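Long-range contacts in NmrA family protein (Shigella flexneri 2a, PDB 3QVO), which is of unknown function but probably binds NAD(P) through its Rossmann fold, as other members of the NmrA family do: residues L29-Q34 and Q51-R56; Q42-Q47 and P64-S69; R119-L124 and T166-A171; I178-L183 and I221-T226. One frame throughout, in Å; residues are numbered along the deposited sequence.

Contact 1 of 4, residues L29-Q34 and Q51-R56; sequences LGAGGQ and QTLFAR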
loop_
_atom_site.group_PDB
_atom_site.type_symbol
_atom_site.label_atom_id
_atom_site.label_comp_id
_atom_site.label_asym_id
_atom_site.label_seq_id
_atom_site.Cartn_x
_atom_site.Cartn_y
_atom_site.Cartn_z
ATOM N N LEU A 29 2.503 -3.001 -6.365
ATOM C CA LEU A 29 3.222 -4.206 -5.964
ATOM C C LEU A 29 2.342 -5.061 -5.104
ATOM O O LEU A 29 1.762 -4.562 -4.186
ATOM C CB LEU A 29 4.445 -3.817 -5.162
ATOM C CG LEU A 29 5.425 -2.973 -5.946
ATOM C CD1 LEU A 29 6.463 -2.487 -4.941
ATOM C CD2 LEU A 29 5.997 -3.821 -7.110
ATOM N N GLY A 30 2.223 -6.345 -5.389
ATOM C CA GLY A 30 1.250 -7.196 -4.660
ATOM C C GLY A 30 -0.154 -7.008 -5.218
ATOM O O GLY A 30 -1.149 -6.913 -4.487
ATOM N N ALA A 31 -0.248 -6.952 -6.538
ATOM C CA ALA A 31 -1.488 -6.488 -7.182
ATOM C C ALA A 31 -2.604 -7.513 -7.068
ATOM O O ALA A 31 -3.732 -7.189 -7.315
ATOM C CB ALA A 31 -1.249 -6.114 -8.642
ATOM N N GLY A 32 -2.306 -8.751 -6.697
ATOM C CA GLY A 32 -3.384 -9.724 -6.406
ATOM C C GLY A 32 -4.008 -9.623 -5.016
ATOM O O GLY A 32 -4.855 -10.404 -4.660
ATOM N N GLY A 33 -3.572 -8.660 -4.224
ATOM C CA GLY A 33 -4.124 -8.458 -2.886
ATOM C C GLY A 33 -5.516 -7.850 -2.887
ATOM O O GLY A 33 -5.919 -7.161 -3.829
ATOM N N GLN A 34 -6.235 -8.070 -1.794
ATOM C CA GLN A 34 -7.633 -7.702 -1.710
ATOM C C GLN A 34 -7.873 -6.197 -1.596
ATOM O O GLN A 34 -8.887 -5.708 -2.094
ATOM C CB GLN A 34 -8.309 -8.422 -0.538
ATOM C CG GLN A 34 -8.044 -9.939 -0.453
ATOM C CD GLN A 34 -8.797 -10.597 0.682
ATOM O OE1 GLN A 34 -9.967 -10.297 0.930
ATOM N NE2 GLN A 34 -8.129 -11.501 1.377
ATOM N N GLN A 51 -1.592 1.974 -14.971
ATOM C CA GLN A 51 -1.270 1.195 -13.758
ATOM C C GLN A 51 -0.575 -0.105 -14.109
ATOM O O GLN A 51 -1.047 -0.864 -14.931
ATOM C CB GLN A 51 -2.522 0.937 -12.888
ATOM C CG GLN A 51 -3.728 0.322 -13.586
ATOM C CD GLN A 51 -4.914 0.165 -12.648
ATOM O OE1 GLN A 51 -4.726 -0.012 -11.450
ATOM N NE2 GLN A 51 -6.133 0.176 -13.188
ATOM N N THR A 52 0.585 -0.325 -13.518
ATOM C CA THR A 52 1.340 -1.521 -13.755
ATOM C C THR A 52 1.105 -2.428 -12.575
ATOM O O THR A 52 1.330 -2.036 -11.445
ATOM C CB THR A 52 2.799 -1.203 -13.844
ATOM O OG1 THR A 52 3.015 -0.291 -14.920
ATOM C CG2 THR A 52 3.646 -2.495 -14.023
ATOM N N LEU A 53 0.649 -3.642 -12.843
ATOM C CA LEU A 53 0.179 -4.550 -11.805
ATOM C C LEU A 53 1.166 -5.699 -11.717
ATOM O O LEU A 53 1.204 -6.586 -12.575
ATOM C CB LEU A 53 -1.203 -5.055 -12.143
ATOM C CG LEU A 53 -2.248 -3.983 -12.484
ATOM C CD1 LEU A 53 -3.603 -4.641 -12.758
ATOM C CD2 LEU A 53 -2.392 -2.883 -11.414
ATOM N N PHE A 54 1.975 -5.657 -10.663
ATOM C CA PHE A 54 3.082 -6.555 -10.450
ATOM C C PHE A 54 2.646 -7.583 -9.424
ATOM O O PHE A 54 2.328 -7.224 -8.303
ATOM C CB PHE A 54 4.197 -5.707 -9.883
ATOM C CG PHE A 54 5.525 -6.373 -9.781
ATOM C CD1 PHE A 54 6.435 -6.321 -10.841
ATOM C CD2 PHE A 54 5.927 -6.948 -8.574
ATOM C CE1 PHE A 54 7.706 -6.875 -10.701
ATOM C CE2 PHE A 54 7.168 -7.517 -8.426
ATOM C CZ PHE A 54 8.079 -7.490 -9.488
ATOM N N ALA A 55 2.637 -8.859 -9.823
ATOM C CA ALA A 55 2.268 -9.918 -8.938
ATOM C C ALA A 55 2.972 -11.234 -9.249
ATOM O O ALA A 55 3.341 -11.517 -10.379
ATOM C CB ALA A 55 0.763 -10.128 -8.996
ATOM N N ARG A 56 3.085 -12.046 -8.208
ATOM C CA ARG A 56 3.748 -13.308 -8.241
ATOM C C ARG A 56 2.986 -14.256 -9.122
ATOM O O ARG A 56 3.565 -14.954 -9.950
ATOM C CB ARG A 56 3.816 -13.889 -6.813
ATOM C CG ARG A 56 5.135 -13.643 -6.062
ATOM C CD ARG A 56 5.077 -14.129 -4.595
ATOM N NE ARG A 56 5.616 -15.493 -4.415
ATOM C CZ ARG A 56 6.735 -15.798 -3.728
ATOM N NH1 ARG A 56 7.483 -14.837 -3.135
ATOM N NH2 ARG A 56 7.126 -17.077 -3.622
#
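The first torsions of L29 and F54 bring the two side chains together across neighbouring parallel strands. L29 keeps CG beside its own backbone N (chi1 -62°), while F54 holds CG anti to its backbone N (chi1 -171°). Both then rise on one face of the sheet, where L29 CD2 rests 3.5 Å from F54 CD2, the methyl meeting the ring at a slant.

Just past this pair the first chain leaves the strand, and F54 O follows it by accepting two consecutive amides. The bond from G30 N is weak. The one from A31 N is straighter, 3.1 Å to F54 O with 164° at the hydrogen, although the donor sits above the carbonyl plane. G30 takes a positive phi, and a type I turn from G30 to G33 closes with G33 N 3.0 Å from G30 O. That turn directs A31 CB toward L53 CB at 3.7 Å; L53 also touches I40 of helix 34-43, while A55 CB packs against the amides of A31 and G32. This is the glycine-rich loop between the first strand and first helix of a Rossmann fold, which in relatives approaches the dinucleotide's pyrophosphate.

Contact 2 of 4, residues Q42-Q47 and P64-S69; sequences QLADKQ and PYPTNS
N68 supplies the direct hydrogen bonds to the chain that leaves helix 34-43. Its ND2 donates to L43 O at 2.7 Å and to K46 O at 3.0 Å, and both acceptors lie close to the plane of the amide, a geometry in keeping with one N-H for each. The side chain starts with CG wedged between its own backbone N and carbonyl carbon (chi1 70°), which sends the amide across to the L43-K46 turn. The other end is also held: OD1 accepts from Q51 NE2 of strand 49-55, so the amide's rotation is fixed from two directions.

Backbone bonds shape both partners. In the type I turn from L43 to K46, K46 N reaches L43 O at 3.2 Å from the face of that carbonyl opposite to N68 ND2. The turn from P66 to S69 is tied twice at P66 O, by S69 N and by S69 OG, the latter at 2.7 Å.

One water adds a bridge, accepting from T67 N at 2.7 Å and donating to A44 O at 3.2 Å.

Apolar contact is small by comparison: A44 CB sits on P66 CB at 3.7 Å.

The chemistry is thus mainly polar. One amide NH2 satisfies two carbonyls of the L43-K46 turn, and would probably offset some of their partial negative charge.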
loop_
_atom_site.group_PDB
_atom_site.type_symbol
_atom_site.label_atom_id
_atom_site.label_comp_id
_atom_site.label_asym_id
_atom_site.label_seq_id
_atom_site.Cartn_x
_atom_site.Cartn_y
_atom_site.Cartn_z
ATOM N N GLN A 42 -10.869 1.331 -8.978
ATOM C CA GLN A 42 -11.048 2.763 -8.997
ATOM C C GLN A 42 -10.116 3.416 -9.999
ATOM O O GLN A 42 -10.450 4.457 -10.554
ATOM C CB GLN A 42 -10.769 3.347 -7.650
ATOM C CG GLN A 42 -11.668 2.787 -6.568
ATOM C CD GLN A 42 -11.626 3.667 -5.355
ATOM O OE1 GLN A 42 -12.100 4.830 -5.409
ATOM N NE2 GLN A 42 -11.060 3.152 -4.260
ATOM N N LEU A 43 -8.949 2.822 -10.240
ATOM C CA LEU A 43 -8.029 3.382 -11.224
ATOM C C LEU A 43 -8.446 3.072 -12.676
ATOM O O LEU A 43 -7.952 3.693 -13.619
ATOM C CB LEU A 43 -6.590 2.945 -10.933
ATOM C CG LEU A 43 -6.005 3.452 -9.603
ATOM C CD1 LEU A 43 -4.624 2.961 -9.465
ATOM C CD2 LEU A 43 -6.062 5.006 -9.397
ATOM N N ALA A 44 -9.376 2.142 -12.858
ATOM C CA ALA A 44 -9.641 1.579 -14.192
ATOM C C ALA A 44 -10.277 2.572 -15.174
ATOM O O ALA A 44 -10.158 2.430 -16.391
ATOM C CB ALA A 44 -10.555 0.365 -14.065
ATOM N N ASP A 45 -10.981 3.561 -14.660
ATOM C CA ASP A 45 -11.639 4.496 -15.556
ATOM C C ASP A 45 -10.917 5.846 -15.570
ATOM O O ASP A 45 -11.412 6.777 -16.168
ATOM C CB ASP A 45 -13.112 4.647 -15.165
ATOM C CG ASP A 45 -13.268 5.370 -13.884
ATOM O OD1 ASP A 45 -12.206 5.756 -13.350
ATOM O OD2 ASP A 45 -14.416 5.563 -13.404
ATOM N N LYS A 46 -9.751 5.945 -14.932
ATOM C CA LYS A 46 -8.929 7.144 -15.016
ATOM C C LYS A 46 -8.051 6.943 -16.259
ATOM O O LYS A 46 -7.106 6.199 -16.227
ATOM C CB LYS A 46 -8.094 7.339 -13.734
ATOM C CG LYS A 46 -8.895 7.244 -12.381
ATOM C CD LYS A 46 -9.180 8.621 -11.770
ATOM C CE LYS A 46 -10.213 8.592 -10.607
ATOM N NZ LYS A 46 -9.623 7.927 -9.364
ATOM N N GLN A 47 -8.374 7.612 -17.356
ATOM C CA GLN A 47 -7.721 7.363 -18.662
ATOM C C GLN A 47 -6.331 8.053 -18.767
ATOM O O GLN A 47 -5.584 7.831 -19.718
ATOM C CB GLN A 47 -8.658 7.762 -19.845
ATOM C CG GLN A 47 -10.231 7.717 -19.531
ATOM C CD GLN A 47 -11.145 8.304 -20.637
ATOM O OE1 GLN A 47 -11.443 7.642 -21.659
ATOM N NE2 GLN A 47 -11.632 9.532 -20.411
ATOM N N PRO A 64 -12.358 -8.298 -15.509
ATOM C CA PRO A 64 -11.432 -8.228 -16.664
ATOM C C PRO A 64 -10.347 -7.223 -16.342
ATOM O O PRO A 64 -10.342 -6.583 -15.268
ATOM C CB PRO A 64 -12.308 -7.753 -17.839
ATOM C CG PRO A 64 -13.717 -8.123 -17.451
ATOM C CD PRO A 64 -13.742 -7.980 -15.918
ATOM N N TYR A 65 -9.397 -7.123 -17.244
ATOM C CA TYR A 65 -8.185 -6.425 -16.922
ATOM C C TYR A 65 -8.407 -5.064 -17.506
ATOM O O TYR A 65 -8.646 -4.957 -18.701
ATOM C CB TYR A 65 -6.963 -7.120 -17.555
ATOM C CG TYR A 65 -6.756 -8.571 -17.128
ATOM C CD1 TYR A 65 -6.949 -8.957 -15.801
ATOM C CD2 TYR A 65 -6.343 -9.553 -18.049
ATOM C CE1 TYR A 65 -6.751 -10.265 -15.393
ATOM C CE2 TYR A 65 -6.139 -10.886 -17.646
ATOM C CZ TYR A 65 -6.352 -11.227 -16.306
ATOM O OH TYR A 65 -6.171 -12.521 -15.840
ATOM N N PRO A 66 -8.339 -4.025 -16.682
ATOM C CA PRO A 66 -8.552 -2.685 -17.197
ATOM C C PRO A 66 -7.639 -2.341 -18.350
ATOM O O PRO A 66 -6.521 -2.830 -18.414
ATOM C CB PRO A 66 -8.230 -1.774 -16.005
ATOM C CG PRO A 66 -7.899 -2.660 -14.869
ATOM C CD PRO A 66 -7.732 -4.034 -15.342
ATOM N N THR A 67 -8.107 -1.464 -19.235
ATOM C CA THR A 67 -7.377 -1.165 -20.465
ATOM C C THR A 67 -6.167 -0.309 -20.193
ATOM O O THR A 67 -5.233 -0.293 -20.985
ATOM C CB THR A 67 -8.306 -0.469 -21.519
ATOM O OG1 THR A 67 -8.675 0.829 -21.039
ATOM C CG2 THR A 67 -9.535 -1.304 -21.744
ATOM N N ASN A 68 -6.155 0.379 -19.050
ATOM C CA ASN A 68 -5.019 1.183 -18.659
ATOM C C ASN A 68 -3.993 0.398 -17.787
ATOM O O ASN A 68 -3.182 1.013 -17.102
ATOM C CB ASN A 68 -5.484 2.465 -17.972
ATOM C CG ASN A 68 -6.106 2.199 -16.580
ATOM O OD1 ASN A 68 -6.266 1.044 -16.174
ATOM N ND2 ASN A 68 -6.431 3.267 -15.854
ATOM N N SER A 69 -3.987 -0.938 -17.871
ATOM C CA SER A 69 -3.118 -1.768 -17.015
ATOM C C SER A 69 -2.103 -2.524 -17.800
ATOM O O SER A 69 -2.271 -2.792 -18.972
ATOM C CB SER A 69 -3.905 -2.800 -16.201
ATOM O OG SER A 69 -4.426 -3.845 -17.032
HETATM O O HOH W 1 -10.298 -0.250 -18.191
#

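Contact 3 of 4, residues R119-L124 and T166-A171; sequences RLIFVL and TILRPA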
loop_
_atom_site.group_PDB
_atom_site.type_symbol
_atom_site.label_atom_id
_atom_site.label_comp_id
_atom_site.label_asym_id
_atom_site.label_seq_id
_atom_site.Cartn_x
_atom_site.Cartn_y
_atom_site.Cartn_z
ATOM N N ARG A 119 7.870 8.710 -4.911
ATOM C CA ARG A 119 6.603 8.690 -4.180
ATOM C C ARG A 119 6.122 7.285 -3.894
ATOM O O ARG A 119 5.830 6.525 -4.843
ATOM C CB ARG A 119 5.528 9.471 -4.948
ATOM C CG ARG A 119 4.287 9.747 -4.113
ATOM C CD ARG A 119 4.531 10.788 -3.065
ATOM N NE ARG A 119 3.319 11.080 -2.312
ATOM C CZ ARG A 119 2.945 10.488 -1.185
ATOM N NH1 ARG A 119 1.826 10.853 -0.621
ATOM N NH2 ARG A 119 3.689 9.572 -0.593
ATOM N N LEU A 120 6.042 6.951 -2.594
ATOM C CA LEU A 120 5.683 5.626 -2.103
ATOM C C LEU A 120 4.511 5.656 -1.150
ATOM O O LEU A 120 4.481 6.449 -0.189
ATOM C CB LEU A 120 6.886 5.008 -1.365
ATOM C CG LEU A 120 6.712 3.648 -0.659
ATOM C CD1 LEU A 120 6.436 2.493 -1.678
ATOM C CD2 LEU A 120 7.923 3.356 0.219
ATOM N N ILE A 121 3.532 4.788 -1.411
ATOM C CA ILE A 121 2.404 4.546 -0.495
ATOM C C ILE A 121 2.570 3.108 -0.055
ATOM O O ILE A 121 2.588 2.203 -0.897
ATOM C CB ILE A 121 1.034 4.734 -1.195
ATOM C CG1 ILE A 121 0.950 6.133 -1.798
ATOM C CG2 ILE A 121 -0.096 4.504 -0.205
ATOM C CD1 ILE A 121 -0.250 6.372 -2.727
ATOM N N PHE A 122 2.773 2.893 1.242
ATOM C CA PHE A 122 3.159 1.593 1.735
ATOM C C PHE A 122 2.225 1.168 2.882
ATOM O O PHE A 122 2.137 1.839 3.936
ATOM C CB PHE A 122 4.612 1.637 2.195
ATOM C CG PHE A 122 5.298 0.262 2.317
ATOM C CD1 PHE A 122 5.102 -0.537 3.409
ATOM C CD2 PHE A 122 6.184 -0.185 1.347
ATOM C CE1 PHE A 122 5.768 -1.771 3.523
ATOM C CE2 PHE A 122 6.835 -1.408 1.444
ATOM C CZ PHE A 122 6.630 -2.198 2.521
ATOM N N VAL A 123 1.539 0.056 2.650
ATOM C CA VAL A 123 0.557 -0.476 3.603
ATOM C C VAL A 123 1.210 -1.462 4.488
ATOM O O VAL A 123 1.826 -2.416 4.003
ATOM C CB VAL A 123 -0.637 -1.144 2.913
ATOM C CG1 VAL A 123 -1.639 -1.701 3.994
ATOM C CG2 VAL A 123 -1.336 -0.131 2.045
ATOM N N LEU A 124 1.111 -1.223 5.800
ATOM C CA LEU A 124 1.543 -2.212 6.775
ATOM C C LEU A 124 0.357 -2.720 7.570
ATOM O O LEU A 124 -0.150 -2.056 8.497
ATOM C CB LEU A 124 2.646 -1.664 7.696
ATOM C CG LEU A 124 4.032 -1.501 7.037
ATOM C CD1 LEU A 124 4.903 -0.540 7.847
ATOM C CD2 LEU A 124 4.737 -2.858 6.862
ATOM N N THR A 166 4.230 7.750 2.301
ATOM C CA THR A 166 3.119 7.715 3.212
ATOM C C THR A 166 3.006 6.256 3.656
ATOM O O THR A 166 2.883 5.360 2.819
ATOM C CB THR A 166 1.837 8.121 2.542
ATOM O OG1 THR A 166 1.984 9.402 1.880
ATOM C CG2 THR A 166 0.688 8.129 3.564
ATOM N N ILE A 167 3.087 6.013 4.960
ATOM C CA ILE A 167 2.901 4.672 5.514
ATOM C C ILE A 167 1.480 4.655 6.021
ATOM O O ILE A 167 1.039 5.594 6.676
ATOM C CB ILE A 167 3.907 4.359 6.688
ATOM C CG1 ILE A 167 5.323 4.236 6.136
ATOM C CG2 ILE A 167 3.531 3.094 7.401
ATOM C CD1 ILE A 167 6.465 4.508 7.135
ATOM N N LEU A 168 0.765 3.589 5.703
ATOM C CA LEU A 168 -0.622 3.474 6.031
ATOM C C LEU A 168 -0.755 2.258 6.887
ATOM O O LEU A 168 -0.293 1.168 6.497
ATOM C CB LEU A 168 -1.502 3.311 4.786
ATOM C CG LEU A 168 -1.589 4.437 3.766
ATOM C CD1 LEU A 168 -2.641 4.092 2.693
ATOM C CD2 LEU A 168 -1.930 5.747 4.466
ATOM N N ARG A 169 -1.414 2.458 8.027
ATOM C CA ARG A 169 -1.548 1.458 9.086
ATOM C C ARG A 169 -2.990 1.229 9.414
ATOM O O ARG A 169 -3.547 1.970 10.197
ATOM C CB ARG A 169 -0.842 1.938 10.365
ATOM C CG ARG A 169 0.622 1.671 10.337
ATOM C CD ARG A 169 1.379 2.372 11.414
ATOM N NE ARG A 169 0.992 3.751 11.691
ATOM C CZ ARG A 169 0.220 4.151 12.690
ATOM N NH1 ARG A 169 -0.325 3.272 13.513
ATOM N NH2 ARG A 169 -0.020 5.447 12.864
ATOM N N PRO A 170 -3.608 0.222 8.788
ATOM C CA PRO A 170 -5.019 -0.060 8.984
ATOM C C PRO A 170 -5.348 -0.983 10.126
ATOM O O PRO A 170 -4.625 -1.961 10.371
ATOM C CB PRO A 170 -5.442 -0.736 7.677
ATOM C CG PRO A 170 -4.188 -1.238 7.082
ATOM C CD PRO A 170 -3.100 -0.346 7.534
ATOM N N ALA A 171 -6.480 -0.667 10.756
ATOM C CA ALA A 171 -7.088 -1.454 11.768
ATOM C C ALA A 171 -7.506 -2.751 11.121
ATOM O O ALA A 171 -7.203 -2.985 9.950
ATOM C CB ALA A 171 -8.272 -0.705 12.377
HETATM O O HOH W 2 -1.728 -1.836 10.603
#
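Strands 119-123 and 166-170 run parallel, their axes 4.7 Å apart at closest and 20° askew, laced by four bonds from T166 N to L120 O, F122 N to T166 O, L168 N to F122 O and L124 N to L168 O. They are the two strands of a beta-alpha-beta crossover in the Rossmann sheet, with helix 149-159 in the connection.

At the start of the ladder R119 reaches over to T166. Its chain bends at chi2 (72°), which turns the guanidinium end-on to the threonine: NH1 at 2.9 Å and NH2 at 3.0 Å both donate to T166 OG1, which lies nearly in the guanidinium plane. The group is gripped further by P211 O at NE and by E164 O at NH2, and T166 OG1 has H214 O as a second partner, so this buried polar cluster is well satisfied.

On the face of I121, V123, T166 and L168 the packing is aliphatic, and helix 197-209 packs on I121 and L168. I121 CG2 lies alongside L168 CD1 at 3.9 Å, both side chains pointing the same way, and V123 CG1 meets P170 CG at 4.0 Å with the two groups at about a right angle. F122 and I167 occupy the other face and press on I158 of helix 149-159. There L124 leans across so that CD1 touches I167 CG2 at 3.9 Å. Where the strands end, a water donates to L124 O at 2.6 Å and to P170 O at 2.9 Å.

Contact 4 of 4, residues I178-L183 and I221-T226; sequences IIDYEL and INQPGT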
loop_
_atom_site.group_PDB
_atom_site.type_symbol
_atom_site.label_atom_id
_atom_site.label_comp_id
_atom_site.label_asym_id
_atom_site.label_seq_id
_atom_site.Cartn_x
_atom_site.Cartn_y
_atom_site.Cartn_z
ATOM N N ILE A 178 -18.431 -0.323 2.324
ATOM C CA ILE A 178 -18.564 1.061 2.761
ATOM C C ILE A 178 -17.231 1.800 2.734
ATOM O O ILE A 178 -16.173 1.188 2.792
ATOM C CB ILE A 178 -19.141 1.125 4.190
ATOM C CG1 ILE A 178 -19.878 2.450 4.427
ATOM C CG2 ILE A 178 -18.042 0.908 5.228
ATOM C CD1 ILE A 178 -21.227 2.318 5.190
ATOM N N ILE A 179 -17.307 3.120 2.645
ATOM C CA ILE A 179 -16.149 3.967 2.765
ATOM C C ILE A 179 -16.417 4.859 3.951
ATOM O O ILE A 179 -17.209 5.777 3.863
ATOM C CB ILE A 179 -15.922 4.821 1.512
ATOM C CG1 ILE A 179 -15.515 3.931 0.328
ATOM C CG2 ILE A 179 -14.856 5.875 1.798
ATOM C CD1 ILE A 179 -15.589 4.653 -1.078
ATOM N N ASP A 180 -15.777 4.561 5.079
ATOM C CA ASP A 180 -16.053 5.267 6.341
ATOM C C ASP A 180 -14.808 5.185 7.230
ATOM O O ASP A 180 -14.496 4.134 7.805
ATOM C CB ASP A 180 -17.289 4.657 7.033
ATOM C CG ASP A 180 -17.771 5.474 8.231
ATOM O OD1 ASP A 180 -17.284 6.605 8.425
ATOM O OD2 ASP A 180 -18.642 4.989 8.996
ATOM N N TYR A 181 -14.070 6.282 7.314
ATOM C CA TYR A 181 -12.798 6.238 8.002
ATOM C C TYR A 181 -12.349 7.573 8.542
ATOM O O TYR A 181 -12.930 8.628 8.239
ATOM C CB TYR A 181 -11.720 5.628 7.107
ATOM C CG TYR A 181 -11.266 6.494 5.954
ATOM C CD1 TYR A 181 -10.307 7.487 6.126
ATOM C CD2 TYR A 181 -11.776 6.299 4.680
ATOM C CE1 TYR A 181 -9.897 8.275 5.066
ATOM C CE2 TYR A 181 -11.366 7.081 3.609
ATOM C CZ TYR A 181 -10.427 8.064 3.807
ATOM O OH TYR A 181 -10.027 8.823 2.727
ATOM N N GLU A 182 -11.332 7.472 9.397
ATOM C CA GLU A 182 -10.657 8.602 10.024
ATOM C C GLU A 182 -9.224 8.160 10.286
ATOM O O GLU A 182 -8.940 6.969 10.315
ATOM C CB GLU A 182 -11.361 9.047 11.314
ATOM C CG GLU A 182 -11.335 8.039 12.468
ATOM C CD GLU A 182 -12.205 8.469 13.654
ATOM O OE1 GLU A 182 -12.733 9.609 13.634
ATOM O OE2 GLU A 182 -12.364 7.660 14.596
ATOM N N LEU A 183 -8.342 9.135 10.469
ATOM C CA LEU A 183 -6.925 8.930 10.462
ATOM C C LEU A 183 -6.304 9.386 11.756
ATOM O O LEU A 183 -6.698 10.400 12.314
ATOM C CB LEU A 183 -6.319 9.779 9.350
ATOM C CG LEU A 183 -6.886 9.549 7.958
ATOM C CD1 LEU A 183 -6.321 10.600 7.009
ATOM C CD2 LEU A 183 -6.551 8.128 7.506
ATOM N N ILE A 221 -5.569 4.098 10.178
ATOM C CA ILE A 221 -6.863 4.263 9.529
ATOM C C ILE A 221 -7.891 3.364 10.243
ATOM O O ILE A 221 -7.749 2.145 10.277
ATOM C CB ILE A 221 -6.818 3.847 8.022
ATOM C CG1 ILE A 221 -5.555 4.352 7.314
ATOM C CG2 ILE A 221 -8.055 4.360 7.253
ATOM C CD1 ILE A 221 -5.193 3.494 6.053
ATOM N N ASN A 222 -8.922 3.973 10.813
ATOM C CA ASN A 222 -10.023 3.206 11.407
ATOM C C ASN A 222 -11.427 3.759 11.059
ATOM O O ASN A 222 -11.590 4.938 10.794
ATOM C CB ASN A 222 -9.860 3.160 12.930
ATOM C CG ASN A 222 -10.196 4.475 13.583
ATOM O OD1 ASN A 222 -9.334 5.340 13.701
ATOM N ND2 ASN A 222 -11.464 4.645 13.992
ATOM N N GLN A 223 -12.431 2.887 11.099
ATOM C CA GLN A 223 -13.820 3.276 10.967
ATOM C C GLN A 223 -14.213 4.014 12.251
ATOM O O GLN A 223 -13.799 3.605 13.333
ATOM C CB GLN A 223 -14.659 2.010 10.763
ATOM C CG GLN A 223 -16.147 2.188 10.531
ATOM C CD GLN A 223 -16.820 0.878 10.055
ATOM O OE1 GLN A 223 -16.294 0.150 9.172
ATOM N NE2 GLN A 223 -17.989 0.577 10.633
ATOM N N PRO A 224 -14.940 5.133 12.145
ATOM C CA PRO A 224 -15.335 5.826 13.362
ATOM C C PRO A 224 -16.344 5.033 14.165
ATOM O O PRO A 224 -17.140 4.292 13.587
ATOM C CB PRO A 224 -15.993 7.111 12.849
ATOM C CG PRO A 224 -15.464 7.311 11.479
ATOM C CD PRO A 224 -15.190 5.942 10.942
ATOM N N GLY A 225 -16.335 5.220 15.483
ATOM C CA GLY A 225 -17.332 4.587 16.372
ATOM C C GLY A 225 -17.199 3.069 16.422
ATOM O O GLY A 225 -18.178 2.350 16.364
ATOM N N THR A 226 -15.966 2.577 16.469
ATOM C CA THR A 226 -15.702 1.142 16.601
ATOM C C THR A 226 -14.647 0.955 17.679
ATOM O O THR A 226 -13.833 0.021 17.636
ATOM C CB THR A 226 -15.182 0.550 15.279
ATOM O OG1 THR A 226 -13.965 1.214 14.915
ATOM C CG2 THR A 226 -16.232 0.681 14.194
HETATM O O HOH W 3 -14.771 1.050 7.097
#
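E182 and N222 form the hydrogen-bonded pair of a short antiparallel ladder in the otherwise largely parallel Rossmann-type sheet: E182 N lies 2.9 Å from N222 O, and N222 N lies 3.0 Å from E182 O. The same two residues join again by their side chains. Each starts with CG tucked between its own backbone N and carbonyl carbon, and from there N222 ND2 donates to E182 OE2 at 3.2 Å, using the carboxylate's anti lone pair with the two planar groups turned 62° apart. N222 OD1, buried here, has no polar partner in the model and faces E182 CG.

On the other face L183 and I221 make the non-hydrogen-bonded pair, L183 CD2 lying alongside I221 CG1 at 3.9 Å. Y181 runs alongside I221 too, its CB 3.9 Å from I221 CG2. Past the ladder the chains stay close: D180 OD1 rests against P224 CD at 3.3 Å, and a water donates to both D180 O and Q223 OE1.

Farther out, S199 of helix 197-209 hydrogen-bonds D180 N, and L203 of that helix packs on Y181 and L183. I221 pairs through its backbone with R169 and A171, tying the ladder to strand 164-174. The N222 amide is steadied from the chain that follows it: its ND2 also donates to Q223 O at 2.6 Å from above the carbonyl plane, while T226 OG1, itself also bonded to T193 N, reaches the same Q223 O at 2.9 Å from the opposite face.

Contacts 1 and 3 are the buried ones and belong to the parallel part of the sheet: contact 3 is a full strand ladder near the centre of the chain, contact 1 the point where a strand gives way to the glycine-rich loop. Contact 2 lies at the surface and is chiefly polar, but it adjoins contact 1, since Q51 N pairs with N68 O and the Q51 side chain packs on P66. Contact 4, partly buried, is a short antiparallel ladder. It meets contact 3 because strands 164-174 and 217-222 are neighbours in the sheet. Contacts 1 and 4 sit on opposite sides of the chain's centre, their centres about 25 Å apart.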